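Local structure of LysR family transcriptional regulator (5FHK) at residues A[74-79]-A[176-181]; A[15-20]-A[151-156]. The protein probably acts as a DNA-binding transcription factor of the LysR family, linked to virulence gene control, and is represented here by its regulatory domain. All coordinates share one frame; numbering follows the deposited sequence.

Both interactions sit where the two lobes of the regulatory domain meet, about 10 Å apart between centres. Interaction 1 pairs the two strands that cross between the lobes, so backbone hydrogen bonds and a salt bridge between buried D78 and partly exposed R178 dominate it. Interaction 2 spans the cleft beside them, where a loop and helix start of one lobe face a strand end and turn of the other, held by side-chain packing and an arginine-to-carbonyl hydrogen bond. Neither is wholly core or wholly surface: each mixes buried with partly exposed residues. Strands 68-82 and 149-153 are sheet neighbours, and K77 O with D154 N and I79 N with M152 O are probable hydrogen bonds joining the two contacts.

Interaction 1 (A[74-79]-A[176-181])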
loop_
_atom_site.group_PDB
_atom_site.type_symbol
_atom_site.label_atom_id
_atom_site.label_comp_id
_atom_site.label_asym_id
_atom_site.label_seq_id
_atom_site.Cartn_x
_atom_site.Cartn_y
_atom_site.Cartn_z
ATOM N N GLY A 74 0.075 8.657 -18.927
ATOM C CA GLY A 74 1.267 8.871 -18.126
ATOM C C GLY A 74 2.278 7.775 -18.340
ATOM O O GLY A 74 2.028 6.779 -19.024
ATOM N N SER A 75 3.445 7.982 -17.739
ATOM C CA SER A 75 4.493 6.993 -17.851
ATOM C C SER A 75 5.395 7.075 -16.632
ATOM O O SER A 75 5.485 8.100 -15.948
ATOM C CB SER A 75 5.282 7.157 -19.152
ATOM O OG SER A 75 5.925 8.405 -19.188
ATOM N N VAL A 76 6.028 5.964 -16.348
ATOM C CA VAL A 76 6.913 5.836 -15.210
ATOM C C VAL A 76 8.196 5.182 -15.693
ATOM O O VAL A 76 8.200 4.421 -16.667
ATOM C CB VAL A 76 6.239 5.020 -14.078
ATOM C CG1 VAL A 76 6.239 3.544 -14.387
ATOM C CG2 VAL A 76 6.914 5.273 -12.777
ATOM N N LYS A 77 9.299 5.498 -15.024
ATOM C CA LYS A 77 10.574 4.859 -15.310
ATOM C C LYS A 77 11.242 4.472 -13.997
ATOM O O LYS A 77 11.348 5.295 -13.086
ATOM C CB LYS A 77 11.488 5.775 -16.129
ATOM C CG LYS A 77 12.866 5.179 -16.372
ATOM C CD LYS A 77 13.725 6.077 -17.254
ATOM C CE LYS A 77 14.900 6.648 -16.493
ATOM N NZ LYS A 77 14.608 8.032 -16.049
ATOM N N ASP A 78 11.698 3.231 -13.910
ATOM C CA ASP A 78 12.319 2.722 -12.699
ATOM C C ASP A 78 13.821 2.987 -12.705
ATOM O O ASP A 78 14.492 2.804 -13.724
ATOM C CB ASP A 78 12.039 1.231 -12.559
ATOM C CG ASP A 78 10.583 0.882 -12.861
ATOM O OD1 ASP A 78 9.673 1.536 -12.301
ATOM O OD2 ASP A 78 10.348 -0.018 -13.697
ATOM N N ILE A 79 14.340 3.415 -11.550
ATOM C CA ILE A 79 15.727 3.828 -11.399
ATOM C C ILE A 79 16.268 3.222 -10.115
ATOM O O ILE A 79 15.522 2.911 -9.183
ATOM C CB ILE A 79 15.886 5.358 -11.349
ATOM C CG1 ILE A 79 15.161 5.904 -10.126
ATOM C CG2 ILE A 79 15.296 6.022 -12.623
ATOM C CD1 ILE A 79 15.226 7.395 -10.038
ATOM N N ASN A 176 13.483 0.182 -18.820
ATOM C CA ASN A 176 12.759 0.896 -19.856
ATOM C C ASN A 176 11.428 1.398 -19.303
ATOM O O ASN A 176 10.831 0.766 -18.427
ATOM C CB ASN A 176 12.528 -0.001 -21.068
ATOM C CG ASN A 176 13.705 0.020 -22.043
ATOM O OD1 ASN A 176 14.266 1.084 -22.338
ATOM N ND2 ASN A 176 14.089 -1.157 -22.538
ATOM N N PRO A 177 10.959 2.548 -19.777
ATOM C CA PRO A 177 9.716 3.109 -19.237
ATOM C C PRO A 177 8.540 2.201 -19.534
ATOM O O PRO A 177 8.484 1.531 -20.565
ATOM C CB PRO A 177 9.573 4.452 -19.969
ATOM C CG PRO A 177 10.931 4.740 -20.514
ATOM C CD PRO A 177 11.529 3.399 -20.831
ATOM N N ARG A 178 7.601 2.182 -18.608
ATOM C CA ARG A 178 6.318 1.547 -18.827
ATOM C C ARG A 178 5.245 2.628 -18.801
ATOM O O ARG A 178 5.312 3.569 -18.001
ATOM C CB ARG A 178 6.061 0.444 -17.781
ATOM C CG ARG A 178 6.676 0.699 -16.421
ATOM C CD ARG A 178 6.854 -0.563 -15.525
ATOM N NE ARG A 178 7.359 -0.139 -14.215
ATOM C CZ ARG A 178 6.760 -0.359 -13.040
ATOM N NH1 ARG A 178 5.640 -1.078 -12.951
ATOM N NH2 ARG A 178 7.308 0.114 -11.932
ATOM N N ASP A 179 4.279 2.519 -19.704
ATOM C CA ASP A 179 3.236 3.526 -19.795
ATOM C C ASP A 179 2.032 3.126 -18.960
ATOM O O ASP A 179 1.836 1.959 -18.611
ATOM C CB ASP A 179 2.828 3.739 -21.245
ATOM C CG ASP A 179 3.931 4.367 -22.060
ATOM O OD1 ASP A 179 4.826 4.996 -21.448
ATOM O OD2 ASP A 179 3.900 4.237 -23.302
ATOM N N ILE A 180 1.228 4.121 -18.616
ATOM C CA ILE A 180 -0.020 3.886 -17.923
ATOM C C ILE A 180 -1.145 4.250 -18.878
ATOM O O ILE A 180 -1.138 5.324 -19.488
ATOM C CB ILE A 180 -0.101 4.675 -16.608
ATOM C CG1 ILE A 180 0.965 4.169 -15.614
ATOM C CG2 ILE A 180 -1.456 4.489 -15.989
ATOM C CD1 ILE A 180 2.312 4.811 -15.788
ATOM N N TYR A 181 -2.092 3.349 -19.030
ATOM C CA TYR A 181 -3.183 3.571 -19.952
ATOM C C TYR A 181 -4.477 3.656 -19.178
ATOM O O TYR A 181 -4.584 3.174 -18.044
ATOM C CB TYR A 181 -3.279 2.458 -20.991
ATOM C CG TYR A 181 -2.137 2.438 -21.966
ATOM C CD1 TYR A 181 -0.933 1.849 -21.626
ATOM C CD2 TYR A 181 -2.262 3.006 -23.232
ATOM C CE1 TYR A 181 0.109 1.829 -22.503
ATOM C CE2 TYR A 181 -1.210 2.987 -24.126
ATOM C CZ TYR A 181 -0.030 2.395 -23.755
ATOM O OH TYR A 181 1.042 2.357 -24.622
#
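Segments 74-79 and 176-181 run antiparallel, the axes of strands 74-76 and 178-181 inclined at 147° and approaching to 4.5 Å. V76 and R178 form a hydrogen-bonded pair, V76 N giving to R178 O at 3.0 Å almost along the C=O axis, and R178 N returning a more bent bond to V76 O. Farther along, I180 N reaches G74 O at 2.8 Å from above the carbonyl plane. G74 has backbone angles at which a CB would jam against the preceding carbonyl, so glycine suits the place. These are the two crossover strands that form the hinge between the lobes of a LysR regulatory domain, which has the periplasmic-binding-protein fold. On one face, branched V76 packs CG1 against R178 CG at 3.5 Å, and I180 CD1 lies over S75 CA. From beside V76 the R178 chain, extended from CG to NE, runs to D78 and grips it side-on: NH2 meets OD1 at 2.8 Å from above the carboxylate plane, whereas NE meets OD2 on its syn lone pair at 3.0 Å. The two planes are 50° apart. On the other face, small S75 packs its CB 3.2 Å from D179 OD1, in a non-hydrogen-bonded pair.

Interaction 2 (A[15-20]-A[151-156]); sequences YNLTKR and LMPDVM
The guanidinium of R20 meets segment 151-156 at its edge: V155 O lies near the plane and accepts a hydrogen bond from NH1 at 3.0 Å. The donor lies in the carbonyl plane, on a lone pair of the oxygen, but the bond is bent, with 134° at the hydrogen. M156 O stands oblique to the group, 3.1 Å from NH1. R20 is folded to get there, CG anti to the carbonyl carbon and the chain bent at chi2 (-77°), and its NH2 is salt-bridged to E159. A second flat group, the N16 amide, uses both ends on the facing lobe, OD1 accepting from L136 N and ND2 giving to H108 O.

Between these polar ends lies an apolar patch. L17 sends CD2 obliquely across to P153 CB at 4.0 Å and V155 CG1 at 4.1 Å; with CD1 anti to CA (chi2 175°), it is this other methyl that is turned to the facing lobe. M156, straight as far as its sulfur, brings SD to 3.7 Å from N16 O, a van der Waals contact suited to a flexible unbranched chain. P153 ends strand 149-153, and its carbonyl accepts from M156 N, closing a turn in which V155 and M156 come next to segment 15-20. The contact thus bridges the cleft between the lobes, where relatives of this family bind effectors. On the same loop, Y15 OH bonds to Y15 OH of the second subunit. The arginine bond uses V155's backbone carbonyl, its side chain making van der Waals methyl contact with L17, while R20's charge is probably balanced chiefly by E159.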
loop_
_atom_site.group_PDB
_atom_site.type_symbol
_atom_site.label_atom_id
_atom_site.label_comp_id
_atom_site.label_asym_id
_atom_site.label_seq_id
_atom_site.Cartn_x
_atom_site.Cartn_y
_atom_site.Cartn_z
ATOM N N TYR A 15 -1.133 -1.587 -8.827
ATOM C CA TYR A 15 -0.969 -1.790 -7.384
ATOM C C TYR A 15 -0.131 -0.686 -6.721
ATOM O O TYR A 15 -0.619 0.052 -5.847
ATOM C CB TYR A 15 -0.372 -3.167 -7.115
ATOM C CG TYR A 15 -0.241 -3.421 -5.640
ATOM C CD1 TYR A 15 -1.244 -3.022 -4.764
ATOM C CD2 TYR A 15 0.903 -4.001 -5.107
ATOM C CE1 TYR A 15 -1.125 -3.217 -3.398
ATOM C CE2 TYR A 15 1.028 -4.197 -3.748
ATOM C CZ TYR A 15 0.007 -3.803 -2.900
ATOM O OH TYR A 15 0.121 -3.993 -1.541
ATOM N N ASN A 16 1.118 -0.533 -7.134
ATOM C CA ASN A 16 2.034 0.331 -6.383
ATOM C C ASN A 16 1.878 1.820 -6.653
ATOM O O ASN A 16 2.418 2.623 -5.880
ATOM C CB ASN A 16 3.468 -0.040 -6.692
ATOM C CG ASN A 16 3.839 -1.363 -6.126
ATOM O OD1 ASN A 16 3.838 -1.545 -4.912
ATOM N ND2 ASN A 16 4.184 -2.304 -6.995
ATOM N N LEU A 17 1.164 2.211 -7.712
ATOM C CA LEU A 17 1.184 3.578 -8.204
ATOM C C LEU A 17 -0.095 4.330 -7.918
ATOM O O LEU A 17 -0.169 5.528 -8.210
ATOM C CB LEU A 17 1.418 3.590 -9.723
ATOM C CG LEU A 17 2.641 2.855 -10.269
ATOM C CD1 LEU A 17 2.610 2.901 -11.792
ATOM C CD2 LEU A 17 3.904 3.510 -9.766
ATOM N N THR A 18 -1.110 3.661 -7.380
ATOM C CA THR A 18 -2.435 4.265 -7.280
ATOM C C THR A 18 -2.417 5.516 -6.426
ATOM O O THR A 18 -2.969 6.552 -6.814
ATOM C CB THR A 18 -3.423 3.259 -6.707
ATOM O OG1 THR A 18 -3.735 2.293 -7.714
ATOM C CG2 THR A 18 -4.696 3.958 -6.239
ATOM N N LYS A 19 -1.780 5.444 -5.262
ATOM C CA LYS A 19 -1.788 6.570 -4.343
ATOM C C LYS A 19 -1.193 7.817 -4.998
ATOM O O LYS A 19 -1.809 8.884 -4.988
ATOM C CB LYS A 19 -1.045 6.191 -3.059
ATOM C CG LYS A 19 -0.856 7.348 -2.130
ATOM C CD LYS A 19 -2.049 7.559 -1.244
ATOM C CE LYS A 19 -1.760 8.707 -0.293
ATOM N NZ LYS A 19 -1.451 9.959 -1.059
ATOM N N ARG A 20 -0.043 7.668 -5.661
ATOM C CA ARG A 20 0.709 8.794 -6.222
ATOM C C ARG A 20 0.091 9.306 -7.518
ATOM O O ARG A 20 -0.083 10.514 -7.700
ATOM C CB ARG A 20 2.156 8.369 -6.486
ATOM C CG ARG A 20 3.072 8.328 -5.287
ATOM C CD ARG A 20 3.501 9.740 -4.904
ATOM N NE ARG A 20 4.077 9.750 -3.564
ATOM C CZ ARG A 20 5.370 9.902 -3.308
ATOM N NH1 ARG A 20 6.227 10.076 -4.306
ATOM N NH2 ARG A 20 5.807 9.874 -2.050
ATOM N N LEU A 151 15.351 -0.987 -6.833
ATOM C CA LEU A 151 14.869 -0.428 -8.085
ATOM C C LEU A 151 13.430 0.013 -7.866
ATOM O O LEU A 151 12.606 -0.757 -7.363
ATOM C CB LEU A 151 14.950 -1.439 -9.216
ATOM C CG LEU A 151 14.389 -0.878 -10.523
ATOM C CD1 LEU A 151 15.416 0.032 -11.117
ATOM C CD2 LEU A 151 14.082 -2.010 -11.514
ATOM N N MET A 152 13.134 1.248 -8.240
ATOM C CA MET A 152 11.915 1.853 -7.757
ATOM C C MET A 152 11.355 2.767 -8.838
ATOM O O MET A 152 12.135 3.464 -9.515
ATOM C CB MET A 152 12.209 2.637 -6.476
ATOM C CG MET A 152 11.030 3.208 -5.748
ATOM S SD MET A 152 10.148 1.996 -4.768
ATOM C CE MET A 152 11.474 1.251 -3.837
ATOM N N PRO A 153 10.034 2.785 -9.035
ATOM C CA PRO A 153 9.449 3.725 -10.001
ATOM C C PRO A 153 9.721 5.161 -9.580
ATOM O O PRO A 153 9.400 5.558 -8.455
ATOM C CB PRO A 153 7.946 3.404 -9.959
ATOM C CG PRO A 153 7.823 2.080 -9.267
ATOM C CD PRO A 153 8.999 2.035 -8.307
ATOM N N ASP A 154 10.272 5.952 -10.512
ATOM C CA ASP A 154 10.772 7.292 -10.181
ATOM C C ASP A 154 9.706 8.174 -9.537
ATOM O O ASP A 154 10.014 8.940 -8.613
ATOM C CB ASP A 154 11.344 7.988 -11.424
ATOM C CG ASP A 154 10.343 8.082 -12.574
ATOM O OD1 ASP A 154 9.178 7.639 -12.420
ATOM O OD2 ASP A 154 10.736 8.602 -13.647
ATOM N N VAL A 155 8.451 8.078 -9.996
ATOM C CA VAL A 155 7.375 8.890 -9.417
ATOM C C VAL A 155 7.218 8.652 -7.916
ATOM O O VAL A 155 6.779 9.544 -7.185
ATOM C CB VAL A 155 6.050 8.640 -10.165
ATOM C CG1 VAL A 155 5.495 7.253 -9.853
ATOM C CG2 VAL A 155 5.037 9.718 -9.815
ATOM N N MET A 156 7.571 7.465 -7.423
ATOM C CA MET A 156 7.393 7.188 -6.001
ATOM C C MET A 156 8.492 7.787 -5.117
ATOM O O MET A 156 8.322 7.836 -3.891
ATOM C CB MET A 156 7.336 5.679 -5.761
ATOM C CG MET A 156 5.996 4.984 -6.087
ATOM S SD MET A 156 6.104 3.191 -5.684
ATOM C CE MET A 156 6.709 3.232 -3.979
#